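Local coordinates for putative uncharacterized protein lp_3323 (Lactobacillus plantarum, PDB 3DC7) that is of unknown function but probably acts as an SGNH-type esterase or acylhydrolase, at residues 20-26 with 50-56; 76-81 with 122-127; 92-98 with 147-153; 133-139 with 175-181. All blocks are in the same frame, centred on the assembly; numbering follows the deposited sequence.

In the fold
Contacts 1 and 4 lie at opposite edges of the same parallel sheet. Contact 4, nearest the chain's centre, is buried and pairs strands 132-136 and 177-179, with S136, H177 and S179 turned to helix 159-173. Contact 1, about 20 Å away between centres, is partly exposed and mixes an aromatic cluster with salt bridges. Contact 2, also buried, links a loop to a helix end almost entirely by apolar packing and touches contact 1 through P80 and I79, contact 4 through L123 and Q124. Contact 3, across the chain's centre from contacts 1 and 2, joins a short helix to a loop by side-chain hydrogen bonds and F148 laid on G96, and meets contact 4 at A137 and H139.

Contact 1 (20-26 with 50-56); sequences SFKRPAW and WDVERSD
S20 and F21 run extended (phi/psi about -140/155) across the indole of W50, next to D51, whose positive phi closes a Schellman motif after helix 42-50. S20 CA lies 3.7 Å above the centroid of the W50 five-membered ring in a CH-pi contact. F21 (chi1 m) turns its edge to the W50 face, CD2 to CH2 3.6 Å, planes at 77°. K22 O then receives two backbone donors, R54 N at 3.1 Å and, weakly, E53 N at 2.8 Å. R23 NH1 makes a salt bridge to E53 OE1 (3.0 Å), while its NE is held by the D82 carbonyl; its CD rests over the face of the R54 guanidinium. From here the two segments run parallel, joining strands 24-28 and 56-59 at the edge of the sheet, with helix 42-50 as the crossover of this beta-alpha-beta unit. P24 packs CD on V52 CG1 (3.8 Å), and P24 O accepts from D56 N (3.1 Å). A25 is bridged with D56, CA to CA 4.7 Å, both side chains on one face; D56 OD1 also takes R54 NE in a salt bridge (2.6 Å). W26 N donates to D56 O (2.9 Å), and W26 NE1 to S55 OG (3.0 Å). The W26 indole (chi1 m) slides alongside W50 with little overlap, W26 CZ2 to W50 CZ3 3.8 Å.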
# COMPACT_ATOMS: atom_id res chain seq x y z
N SER A 20 -13.94 7.39 -14.61
CA SER A 20 -14.98 6.61 -15.28
C SER A 20 -14.45 6.05 -16.60
O SER A 20 -13.48 6.56 -17.14
CB SER A 20 -16.25 7.44 -15.51
OG SER A 20 -15.99 8.54 -16.37
N PHE A 21 -15.09 4.98 -17.09
CA PHE A 21 -14.72 4.36 -18.37
C PHE A 21 -15.98 4.08 -19.19
O PHE A 21 -17.06 3.90 -18.62
CB PHE A 21 -13.95 3.06 -18.14
CG PHE A 21 -12.74 3.21 -17.27
CD1 PHE A 21 -11.54 3.66 -17.80
CD2 PHE A 21 -12.82 2.91 -15.91
CE1 PHE A 21 -10.42 3.81 -17.00
CE2 PHE A 21 -11.71 3.05 -15.10
CZ PHE A 21 -10.51 3.49 -15.64
N LYS A 22 -15.84 4.01 -20.51
CA LYS A 22 -17.00 3.82 -21.38
C LYS A 22 -17.23 2.37 -21.78
O LYS A 22 -18.36 1.99 -22.05
CB LYS A 22 -16.88 4.69 -22.64
CG LYS A 22 -16.65 6.19 -22.35
CD LYS A 22 -16.31 7.01 -23.63
CE LYS A 22 -15.04 6.52 -24.37
NZ LYS A 22 -13.85 6.24 -23.51
N ARG A 23 -16.17 1.57 -21.81
CA ARG A 23 -16.23 0.18 -22.27
C ARG A 23 -15.47 -0.77 -21.34
O ARG A 23 -14.50 -1.43 -21.76
CB ARG A 23 -15.68 0.06 -23.70
CG ARG A 23 -16.61 0.64 -24.78
CD ARG A 23 -15.96 0.69 -26.17
NE ARG A 23 -14.58 1.16 -26.16
CZ ARG A 23 -14.21 2.44 -26.14
NH1 ARG A 23 -15.12 3.41 -26.13
NH2 ARG A 23 -12.92 2.75 -26.13
N PRO A 24 -15.90 -0.85 -20.06
CA PRO A 24 -15.20 -1.73 -19.12
C PRO A 24 -15.44 -3.20 -19.43
O PRO A 24 -16.50 -3.56 -19.97
CB PRO A 24 -15.82 -1.38 -17.77
CG PRO A 24 -17.20 -0.90 -18.11
CD PRO A 24 -17.04 -0.16 -19.42
N ALA A 25 -14.48 -4.05 -19.08
CA ALA A 25 -14.66 -5.49 -19.18
C ALA A 25 -14.35 -6.10 -17.81
O ALA A 25 -13.32 -5.81 -17.21
CB ALA A 25 -13.75 -6.06 -20.25
N TRP A 26 -15.24 -6.96 -17.35
CA TRP A 26 -15.18 -7.50 -16.00
C TRP A 26 -14.97 -9.00 -16.04
O TRP A 26 -15.89 -9.75 -16.38
CB TRP A 26 -16.49 -7.16 -15.27
CG TRP A 26 -16.84 -5.68 -15.33
CD1 TRP A 26 -17.67 -5.08 -16.23
CD2 TRP A 26 -16.38 -4.64 -14.45
NE1 TRP A 26 -17.77 -3.73 -15.96
CE2 TRP A 26 -16.98 -3.43 -14.88
CE3 TRP A 26 -15.51 -4.62 -13.35
CZ2 TRP A 26 -16.74 -2.21 -14.25
CZ3 TRP A 26 -15.28 -3.38 -12.71
CH2 TRP A 26 -15.89 -2.20 -13.17
N TRP A 50 -21.06 5.47 -14.34
CA TRP A 50 -20.14 5.87 -15.40
C TRP A 50 -20.84 6.21 -16.71
O TRP A 50 -20.21 6.76 -17.61
CB TRP A 50 -19.10 4.78 -15.65
CG TRP A 50 -18.16 4.51 -14.52
CD1 TRP A 50 -17.96 5.27 -13.40
CD2 TRP A 50 -17.24 3.41 -14.42
NE1 TRP A 50 -17.00 4.70 -12.60
CE2 TRP A 50 -16.53 3.57 -13.21
CE3 TRP A 50 -16.95 2.31 -15.24
CZ2 TRP A 50 -15.56 2.65 -12.79
CZ3 TRP A 50 -15.99 1.42 -14.83
CH2 TRP A 50 -15.31 1.59 -13.61
N ASP A 51 -22.13 5.87 -16.80
CA ASP A 51 -22.91 5.95 -18.04
C ASP A 51 -22.12 5.32 -19.19
O ASP A 51 -21.75 5.98 -20.17
CB ASP A 51 -23.35 7.38 -18.37
CG ASP A 51 -24.41 7.43 -19.48
OD1 ASP A 51 -25.53 6.88 -19.30
OD2 ASP A 51 -24.12 8.02 -20.55
N VAL A 52 -21.87 4.03 -19.04
CA VAL A 52 -21.05 3.29 -19.99
C VAL A 52 -21.76 3.14 -21.33
O VAL A 52 -23.00 3.08 -21.40
CB VAL A 52 -20.62 1.89 -19.43
CG1 VAL A 52 -19.80 2.06 -18.18
CG2 VAL A 52 -21.84 1.01 -19.15
N GLU A 53 -20.96 3.10 -22.37
CA GLU A 53 -21.37 2.78 -23.72
C GLU A 53 -21.73 1.29 -23.74
O GLU A 53 -22.77 0.90 -24.29
CB GLU A 53 -20.24 3.17 -24.67
CG GLU A 53 -20.19 2.51 -26.04
CD GLU A 53 -18.92 2.88 -26.82
OE1 GLU A 53 -18.11 3.71 -26.33
OE2 GLU A 53 -18.73 2.32 -27.94
N ARG A 54 -20.89 0.46 -23.12
CA ARG A 54 -21.24 -0.94 -22.86
C ARG A 54 -20.40 -1.53 -21.73
O ARG A 54 -19.32 -1.05 -21.44
CB ARG A 54 -21.11 -1.80 -24.13
CG ARG A 54 -19.70 -1.94 -24.65
CD ARG A 54 -19.51 -3.25 -25.41
NE ARG A 54 -18.09 -3.58 -25.50
CZ ARG A 54 -17.26 -3.11 -26.41
NH1 ARG A 54 -17.70 -2.28 -27.36
NH2 ARG A 54 -15.99 -3.47 -26.38
N SER A 55 -20.93 -2.57 -21.09
CA SER A 55 -20.28 -3.20 -19.95
C SER A 55 -20.26 -4.70 -20.17
O SER A 55 -21.30 -5.36 -20.04
CB SER A 55 -21.01 -2.84 -18.64
OG SER A 55 -20.31 -3.29 -17.48
N ASP A 56 -19.09 -5.23 -20.50
CA ASP A 56 -18.94 -6.66 -20.81
C ASP A 56 -18.68 -7.51 -19.57
O ASP A 56 -17.68 -7.35 -18.87
CB ASP A 56 -17.84 -6.87 -21.85
CG ASP A 56 -18.19 -6.22 -23.18
OD1 ASP A 56 -17.50 -5.25 -23.56
OD2 ASP A 56 -19.16 -6.66 -23.84
O HOH W 1 -15.49 -3.75 -23.19

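Contact 2 (76-81 with 122-127); sequences YQAIPE and GLQTNW
A 3-10 turn at 76-78, closed by I79 N to Y76 O (3.1 Å), leads into an extended run at I79 and P80 that curves around the C-terminal end of helix 112-126. The W127 indole is the main bump: just past the helix (chi1 m, chi2 -91°), it slots into the hollow of this curve, with CH2 3.5 Å from Y76 O, CZ2 3.6 Å from I79 CB, and NE1 donating to P80 O at 3.2 Å. The Y76 ring (chi1 p) is the reciprocal bump, its OH 3.3 Å from G122 CA; a beta carbon on G122 would clash with Y76 CZ, so glycine supplies the hollow. Between them, L123 CD2 reaches I79 CD1 (3.9 Å). Strand 85-89 floors the pocket, where I79, L123 and W127 all touch I86. At the rim a water bonded to N126 ND2 (2.7 Å) reaches Y76 OH only weakly (3.4 Å). With a single direct hydrogen bond between the segments, their association rests chiefly on apolar fit.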
# COMPACT_ATOMS: atom_id res chain seq x y z
N TYR A 76 -9.66 -14.97 -20.50
CA TYR A 76 -9.32 -13.57 -20.73
C TYR A 76 -9.28 -13.21 -22.22
O TYR A 76 -9.41 -12.04 -22.58
CB TYR A 76 -7.95 -13.23 -20.11
CG TYR A 76 -6.76 -13.62 -20.96
CD1 TYR A 76 -6.13 -14.84 -20.79
CD2 TYR A 76 -6.27 -12.76 -21.94
CE1 TYR A 76 -5.02 -15.20 -21.56
CE2 TYR A 76 -5.18 -13.11 -22.74
CZ TYR A 76 -4.55 -14.33 -22.54
OH TYR A 76 -3.48 -14.68 -23.33
N GLN A 77 -9.08 -14.22 -23.07
CA GLN A 77 -8.94 -14.05 -24.52
C GLN A 77 -10.27 -13.67 -25.18
O GLN A 77 -10.30 -13.29 -26.35
CB GLN A 77 -8.34 -15.31 -25.16
CG GLN A 77 -7.04 -15.75 -24.51
CD GLN A 77 -6.27 -16.83 -25.27
OE1 GLN A 77 -5.04 -16.85 -25.25
NE2 GLN A 77 -6.99 -17.75 -25.90
N ALA A 78 -11.36 -13.76 -24.40
CA ALA A 78 -12.69 -13.32 -24.85
C ALA A 78 -13.00 -11.85 -24.55
O ALA A 78 -14.06 -11.35 -24.93
CB ALA A 78 -13.78 -14.23 -24.26
N ILE A 79 -12.10 -11.18 -23.84
CA ILE A 79 -12.23 -9.74 -23.58
C ILE A 79 -12.25 -9.00 -24.93
O ILE A 79 -11.40 -9.27 -25.80
CB ILE A 79 -11.09 -9.21 -22.62
CG1 ILE A 79 -11.23 -9.81 -21.21
CG2 ILE A 79 -11.07 -7.69 -22.53
CD1 ILE A 79 -9.97 -9.65 -20.33
N PRO A 80 -13.23 -8.10 -25.13
CA PRO A 80 -13.35 -7.33 -26.39
C PRO A 80 -12.07 -6.56 -26.72
O PRO A 80 -11.43 -6.00 -25.81
CB PRO A 80 -14.48 -6.35 -26.09
CG PRO A 80 -15.26 -6.98 -24.99
CD PRO A 80 -14.30 -7.76 -24.17
N GLU A 81 -11.71 -6.52 -28.00
CA GLU A 81 -10.48 -5.85 -28.43
C GLU A 81 -10.42 -4.33 -28.09
O GLU A 81 -9.33 -3.78 -27.87
CB GLU A 81 -10.20 -6.12 -29.92
CG GLU A 81 -9.18 -7.26 -30.14
CD GLU A 81 -9.64 -8.32 -31.16
OE1 GLU A 81 -10.32 -7.97 -32.16
OE2 GLU A 81 -9.30 -9.52 -30.96
N GLY A 122 -0.71 -12.40 -20.91
CA GLY A 122 -1.77 -12.24 -21.90
C GLY A 122 -2.34 -10.83 -21.95
O GLY A 122 -2.48 -10.25 -23.04
N LEU A 123 -2.65 -10.28 -20.79
CA LEU A 123 -3.29 -8.97 -20.70
C LEU A 123 -2.39 -7.83 -21.17
O LEU A 123 -2.84 -6.91 -21.85
CB LEU A 123 -3.77 -8.69 -19.28
CG LEU A 123 -4.93 -9.52 -18.73
CD1 LEU A 123 -5.05 -9.38 -17.22
CD2 LEU A 123 -6.23 -9.16 -19.41
N GLN A 124 -1.11 -7.91 -20.79
CA GLN A 124 -0.15 -6.85 -21.07
C GLN A 124 0.31 -6.90 -22.52
O GLN A 124 0.65 -5.87 -23.09
CB GLN A 124 1.07 -6.95 -20.14
CG GLN A 124 0.81 -6.68 -18.66
CD GLN A 124 0.31 -5.27 -18.37
OE1 GLN A 124 -0.70 -4.84 -18.91
NE2 GLN A 124 1.01 -4.55 -17.49
N THR A 125 0.32 -8.10 -23.09
CA THR A 125 0.68 -8.32 -24.48
C THR A 125 -0.41 -7.80 -25.39
O THR A 125 -0.13 -7.08 -26.34
CB THR A 125 0.95 -9.80 -24.76
OG1 THR A 125 2.00 -10.25 -23.90
CG2 THR A 125 1.36 -10.02 -26.21
N ASN A 126 -1.67 -8.13 -25.07
CA ASN A 126 -2.77 -7.83 -25.99
C ASN A 126 -3.51 -6.51 -25.77
O ASN A 126 -4.16 -6.02 -26.68
CB ASN A 126 -3.74 -9.01 -26.08
CG ASN A 126 -3.06 -10.25 -26.63
OD1 ASN A 126 -2.79 -10.33 -27.83
ND2 ASN A 126 -2.76 -11.21 -25.76
N TRP A 127 -3.44 -5.96 -24.56
CA TRP A 127 -3.99 -4.64 -24.27
C TRP A 127 -2.93 -3.77 -23.55
O TRP A 127 -3.11 -3.37 -22.40
CB TRP A 127 -5.25 -4.76 -23.40
CG TRP A 127 -6.38 -5.52 -24.05
CD1 TRP A 127 -7.39 -5.00 -24.81
CD2 TRP A 127 -6.62 -6.93 -23.96
NE1 TRP A 127 -8.24 -6.00 -25.21
CE2 TRP A 127 -7.80 -7.19 -24.70
CE3 TRP A 127 -5.97 -7.99 -23.33
CZ2 TRP A 127 -8.33 -8.48 -24.84
CZ3 TRP A 127 -6.49 -9.27 -23.47
CH2 TRP A 127 -7.66 -9.50 -24.21
O HOH W 2 -1.39 -13.53 -25.71

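Contact 3 (92-98 with 147-153); sequences VNDYGRD and SFSAVTN
F148 (chi1 m, chi2 91°) lays its ring face over G96, whose CA is 3.7 Å from the ring centroid and 12° off the normal. The two CA atoms are only 4.4 Å apart, and a beta carbon on G96 would clash with F148 CE2. R97 CG comes within 3.6 Å of F148 CZ. Helix 92-96 starts within the GxND signature (block III) of SGNH hydrolases, where the Asn of relatives contributes to the oxyanion hole; N93 holds that position and packs on D29 and T64, while the D94 carboxylate accepts from the I65 and G66 backbone. Y95 (chi1 t) extends into the curl of 147-153, its OH donating to S149 O (2.8 Å), and S149 OG accepts from V151 N (3.0 Å) in an ST turn. N153 (chi1 p) returns toward the helix end, ND2 donating to Y95 O at 2.8 Å. D98, with positive phi, is the C-prime residue of the Schellman motif ending the helix, and its OD2 accepts from S147 OG at 2.7 Å.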
# COMPACT_ATOMS: atom_id res chain seq x y z
N VAL A 92 -10.67 -16.53 -5.16
CA VAL A 92 -11.40 -17.11 -4.05
C VAL A 92 -11.79 -18.56 -4.33
O VAL A 92 -11.80 -19.38 -3.41
CB VAL A 92 -12.61 -16.26 -3.58
CG1 VAL A 92 -13.87 -16.55 -4.39
CG2 VAL A 92 -12.87 -16.54 -2.11
N ASN A 93 -12.07 -18.87 -5.59
CA ASN A 93 -12.31 -20.26 -6.00
C ASN A 93 -11.03 -21.07 -6.08
O ASN A 93 -11.01 -22.25 -5.74
CB ASN A 93 -13.07 -20.35 -7.33
CG ASN A 93 -14.50 -19.86 -7.21
OD1 ASN A 93 -14.99 -19.11 -8.07
ND2 ASN A 93 -15.19 -20.28 -6.15
N ASP A 94 -9.95 -20.43 -6.52
CA ASP A 94 -8.66 -21.11 -6.47
C ASP A 94 -8.36 -21.53 -5.03
O ASP A 94 -7.93 -22.66 -4.79
CB ASP A 94 -7.56 -20.24 -7.05
CG ASP A 94 -7.85 -19.83 -8.50
OD1 ASP A 94 -7.14 -20.31 -9.42
OD2 ASP A 94 -8.80 -19.02 -8.71
N TYR A 95 -8.62 -20.64 -4.08
CA TYR A 95 -8.48 -21.02 -2.66
C TYR A 95 -9.50 -22.10 -2.26
O TYR A 95 -9.11 -23.19 -1.86
CB TYR A 95 -8.59 -19.80 -1.72
CG TYR A 95 -8.78 -20.19 -0.26
CD1 TYR A 95 -7.73 -20.77 0.47
CD2 TYR A 95 -10.01 -20.01 0.38
CE1 TYR A 95 -7.91 -21.15 1.79
CE2 TYR A 95 -10.19 -20.39 1.70
CZ TYR A 95 -9.14 -20.96 2.40
OH TYR A 95 -9.30 -21.31 3.71
N GLY A 96 -10.78 -21.81 -2.40
CA GLY A 96 -11.84 -22.67 -1.89
C GLY A 96 -12.09 -23.96 -2.64
O GLY A 96 -12.64 -24.90 -2.09
N ARG A 97 -11.67 -24.03 -3.90
CA ARG A 97 -11.85 -25.25 -4.67
C ARG A 97 -10.51 -25.97 -4.90
O ARG A 97 -10.38 -26.78 -5.82
CB ARG A 97 -12.60 -24.96 -5.97
CG ARG A 97 -13.83 -24.07 -5.77
CD ARG A 97 -14.63 -23.87 -7.05
NE ARG A 97 -15.54 -24.98 -7.28
CZ ARG A 97 -16.29 -25.13 -8.37
NH1 ARG A 97 -16.22 -24.25 -9.36
NH2 ARG A 97 -17.09 -26.19 -8.49
N ASP A 98 -9.53 -25.65 -4.07
CA ASP A 98 -8.28 -26.39 -4.01
C ASP A 98 -7.48 -26.38 -5.33
O ASP A 98 -7.11 -27.44 -5.85
CB ASP A 98 -8.52 -27.83 -3.49
CG ASP A 98 -9.09 -27.86 -2.06
OD1 ASP A 98 -8.63 -27.04 -1.23
OD2 ASP A 98 -9.96 -28.70 -1.74
N SER A 147 -14.28 -26.97 0.61
CA SER A 147 -13.06 -26.47 1.25
C SER A 147 -13.07 -24.96 1.42
O SER A 147 -12.01 -24.32 1.53
CB SER A 147 -11.82 -26.87 0.45
OG SER A 147 -11.71 -28.27 0.29
N PHE A 148 -14.27 -24.37 1.44
CA PHE A 148 -14.41 -22.95 1.66
C PHE A 148 -14.41 -22.66 3.16
O PHE A 148 -15.45 -22.67 3.80
CB PHE A 148 -15.68 -22.42 0.99
CG PHE A 148 -15.58 -22.29 -0.50
CD1 PHE A 148 -15.95 -23.35 -1.33
CD2 PHE A 148 -15.13 -21.11 -1.07
CE1 PHE A 148 -15.87 -23.22 -2.71
CE2 PHE A 148 -15.04 -20.97 -2.45
CZ PHE A 148 -15.41 -22.04 -3.28
N SER A 149 -13.23 -22.40 3.70
CA SER A 149 -13.06 -22.32 5.16
C SER A 149 -12.43 -20.99 5.58
O SER A 149 -11.69 -20.36 4.81
CB SER A 149 -12.24 -23.53 5.64
OG SER A 149 -11.71 -23.40 6.95
N ALA A 150 -12.71 -20.57 6.80
CA ALA A 150 -12.09 -19.38 7.36
C ALA A 150 -10.63 -19.64 7.76
O ALA A 150 -9.88 -18.70 8.04
CB ALA A 150 -12.90 -18.87 8.54
N VAL A 151 -10.23 -20.91 7.74
CA VAL A 151 -8.93 -21.34 8.27
C VAL A 151 -7.95 -21.79 7.16
O VAL A 151 -7.04 -21.03 6.80
CB VAL A 151 -9.11 -22.46 9.36
CG1 VAL A 151 -7.77 -22.85 9.97
CG2 VAL A 151 -10.07 -22.03 10.45
N THR A 152 -8.14 -23.01 6.64
CA THR A 152 -7.33 -23.58 5.56
C THR A 152 -8.23 -24.33 4.56
O THR A 152 -9.33 -24.74 4.92
CB THR A 152 -6.24 -24.56 6.10
OG1 THR A 152 -6.81 -25.37 7.14
CG2 THR A 152 -5.04 -23.81 6.69
N ASN A 153 -7.78 -24.49 3.32
CA ASN A 153 -8.51 -25.30 2.33
C ASN A 153 -8.05 -26.76 2.38
O ASN A 153 -7.25 -27.11 3.22
CB ASN A 153 -8.37 -24.71 0.91
CG ASN A 153 -6.94 -24.80 0.36
OD1 ASN A 153 -6.06 -25.45 0.94
ND2 ASN A 153 -6.72 -24.14 -0.77

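Contact 4 (133-139 with 175-181); sequences LFISAIH and VPHLSLY
Parallel strand segments 133-136 and 177-179, with axes 4.7 Å apart at 18°, set F134 beside H177, I135 beside L178 and S136 beside S179. F134 N donates to P176 O (3.1 Å), L178 N to F134 O (2.8 Å) and S136 N to L178 O (3.2 Å); L180 N then reaches S136 O weakly (3.0 Å) as the chain enters helix 180-183. On one face, H177 (chi1 t) donates NE2 to S136 OG (2.9 Å), which also bonds E163; a sulfate lies about 3 Å from the H177 side chain. S179 OG is shared between E163 and, as N-cap, R182 N. E163 belongs to helix 159-173, the crossover of this beta-alpha-beta unit at the sheet edge. The other face is apolar: L133 CD2 meets L178 CB (4.1 Å) and I135 CG2 meets L180 CG (3.8 Å), beneath helix 206-223. Past the strands, a water accepts from H139 N (3.0 Å) and donates to Y181 O (2.7 Å), while Y181 OH bonds D172 of the third subunit.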
# COMPACT_ATOMS: atom_id res chain seq x y z
N LEU A 133 -6.86 -3.39 -13.42
CA LEU A 133 -6.59 -3.72 -12.03
C LEU A 133 -7.01 -5.14 -11.65
O LEU A 133 -7.91 -5.73 -12.27
CB LEU A 133 -7.16 -2.67 -11.06
CG LEU A 133 -8.64 -2.33 -10.84
CD1 LEU A 133 -9.54 -3.50 -11.06
CD2 LEU A 133 -8.82 -1.86 -9.42
N PHE A 134 -6.34 -5.68 -10.64
CA PHE A 134 -6.65 -6.98 -10.07
C PHE A 134 -7.33 -6.79 -8.73
O PHE A 134 -6.83 -6.07 -7.87
CB PHE A 134 -5.37 -7.80 -9.88
CG PHE A 134 -5.12 -8.78 -10.99
CD1 PHE A 134 -5.08 -10.14 -10.73
CD2 PHE A 134 -4.95 -8.34 -12.30
CE1 PHE A 134 -4.85 -11.05 -11.75
CE2 PHE A 134 -4.74 -9.24 -13.33
CZ PHE A 134 -4.69 -10.60 -13.06
N ILE A 135 -8.49 -7.44 -8.57
CA ILE A 135 -9.25 -7.36 -7.32
C ILE A 135 -9.24 -8.74 -6.66
O ILE A 135 -9.63 -9.72 -7.27
CB ILE A 135 -10.71 -6.89 -7.56
CG1 ILE A 135 -10.73 -5.56 -8.33
CG2 ILE A 135 -11.42 -6.74 -6.25
CD1 ILE A 135 -12.04 -5.28 -9.01
N SER A 136 -8.77 -8.81 -5.41
CA SER A 136 -8.86 -10.07 -4.66
C SER A 136 -9.90 -9.99 -3.54
O SER A 136 -10.11 -8.92 -2.96
CB SER A 136 -7.50 -10.48 -4.11
OG SER A 136 -7.01 -9.51 -3.21
N ALA A 137 -10.53 -11.12 -3.24
CA ALA A 137 -11.74 -11.19 -2.43
C ALA A 137 -11.57 -10.98 -0.94
O ALA A 137 -10.49 -11.16 -0.38
CB ALA A 137 -12.46 -12.50 -2.67
N ILE A 138 -12.67 -10.59 -0.31
CA ILE A 138 -12.85 -10.56 1.14
C ILE A 138 -12.51 -11.92 1.78
O ILE A 138 -12.73 -12.98 1.17
CB ILE A 138 -14.30 -10.13 1.47
CG1 ILE A 138 -14.54 -8.71 0.93
CG2 ILE A 138 -14.60 -10.18 2.99
CD1 ILE A 138 -15.94 -8.47 0.46
N HIS A 139 -11.95 -11.87 2.99
CA HIS A 139 -11.74 -13.05 3.84
C HIS A 139 -13.08 -13.76 4.00
O HIS A 139 -14.04 -13.16 4.46
CB HIS A 139 -11.20 -12.63 5.22
CG HIS A 139 -10.55 -13.74 6.00
ND1 HIS A 139 -11.15 -14.97 6.20
CD2 HIS A 139 -9.36 -13.80 6.64
CE1 HIS A 139 -10.35 -15.74 6.91
NE2 HIS A 139 -9.26 -15.05 7.20
N VAL A 175 0.78 -4.26 -12.55
CA VAL A 175 -0.67 -4.17 -12.48
C VAL A 175 -1.15 -3.82 -11.07
O VAL A 175 -0.94 -4.61 -10.16
CB VAL A 175 -1.36 -5.49 -12.93
CG1 VAL A 175 -2.88 -5.39 -12.76
CG2 VAL A 175 -1.00 -5.80 -14.36
N PRO A 176 -1.82 -2.67 -10.90
CA PRO A 176 -2.33 -2.30 -9.58
C PRO A 176 -3.20 -3.41 -8.96
O PRO A 176 -3.87 -4.16 -9.67
CB PRO A 176 -3.17 -1.05 -9.86
CG PRO A 176 -2.51 -0.44 -11.07
CD PRO A 176 -2.14 -1.65 -11.91
N HIS A 177 -3.13 -3.52 -7.64
CA HIS A 177 -3.84 -4.59 -6.96
C HIS A 177 -4.69 -3.99 -5.86
O HIS A 177 -4.16 -3.41 -4.93
CB HIS A 177 -2.85 -5.63 -6.39
CG HIS A 177 -3.49 -6.62 -5.46
ND1 HIS A 177 -2.89 -7.03 -4.28
CD2 HIS A 177 -4.67 -7.28 -5.52
CE1 HIS A 177 -3.68 -7.90 -3.67
NE2 HIS A 177 -4.77 -8.07 -4.40
N LEU A 178 -6.00 -4.13 -5.99
CA LEU A 178 -6.94 -3.74 -4.96
C LEU A 178 -7.31 -4.95 -4.10
O LEU A 178 -8.00 -5.87 -4.56
CB LEU A 178 -8.20 -3.13 -5.59
CG LEU A 178 -9.44 -2.86 -4.70
CD1 LEU A 178 -9.11 -2.02 -3.48
CD2 LEU A 178 -10.51 -2.17 -5.53
N SER A 179 -6.87 -4.95 -2.85
CA SER A 179 -7.11 -6.08 -1.96
C SER A 179 -8.32 -5.84 -1.08
O SER A 179 -8.21 -5.15 -0.05
CB SER A 179 -5.89 -6.33 -1.09
OG SER A 179 -6.19 -7.31 -0.11
N LEU A 180 -9.48 -6.38 -1.46
CA LEU A 180 -10.68 -6.30 -0.59
C LEU A 180 -10.43 -7.08 0.69
O LEU A 180 -10.98 -6.78 1.74
CB LEU A 180 -11.92 -6.83 -1.29
CG LEU A 180 -12.36 -6.17 -2.59
CD1 LEU A 180 -13.62 -6.84 -3.08
CD2 LEU A 180 -12.59 -4.67 -2.38
N TYR A 181 -9.59 -8.10 0.57
CA TYR A 181 -9.10 -8.87 1.70
C TYR A 181 -8.58 -7.94 2.83
O TYR A 181 -9.07 -8.04 3.96
CB TYR A 181 -8.03 -9.87 1.25
CG TYR A 181 -7.65 -10.87 2.30
CD1 TYR A 181 -6.65 -10.59 3.24
CD2 TYR A 181 -8.29 -12.11 2.37
CE1 TYR A 181 -6.30 -11.52 4.22
CE2 TYR A 181 -7.94 -13.04 3.33
CZ TYR A 181 -6.95 -12.74 4.26
OH TYR A 181 -6.61 -13.67 5.23
O HOH W 3 -11.46 -9.27 4.47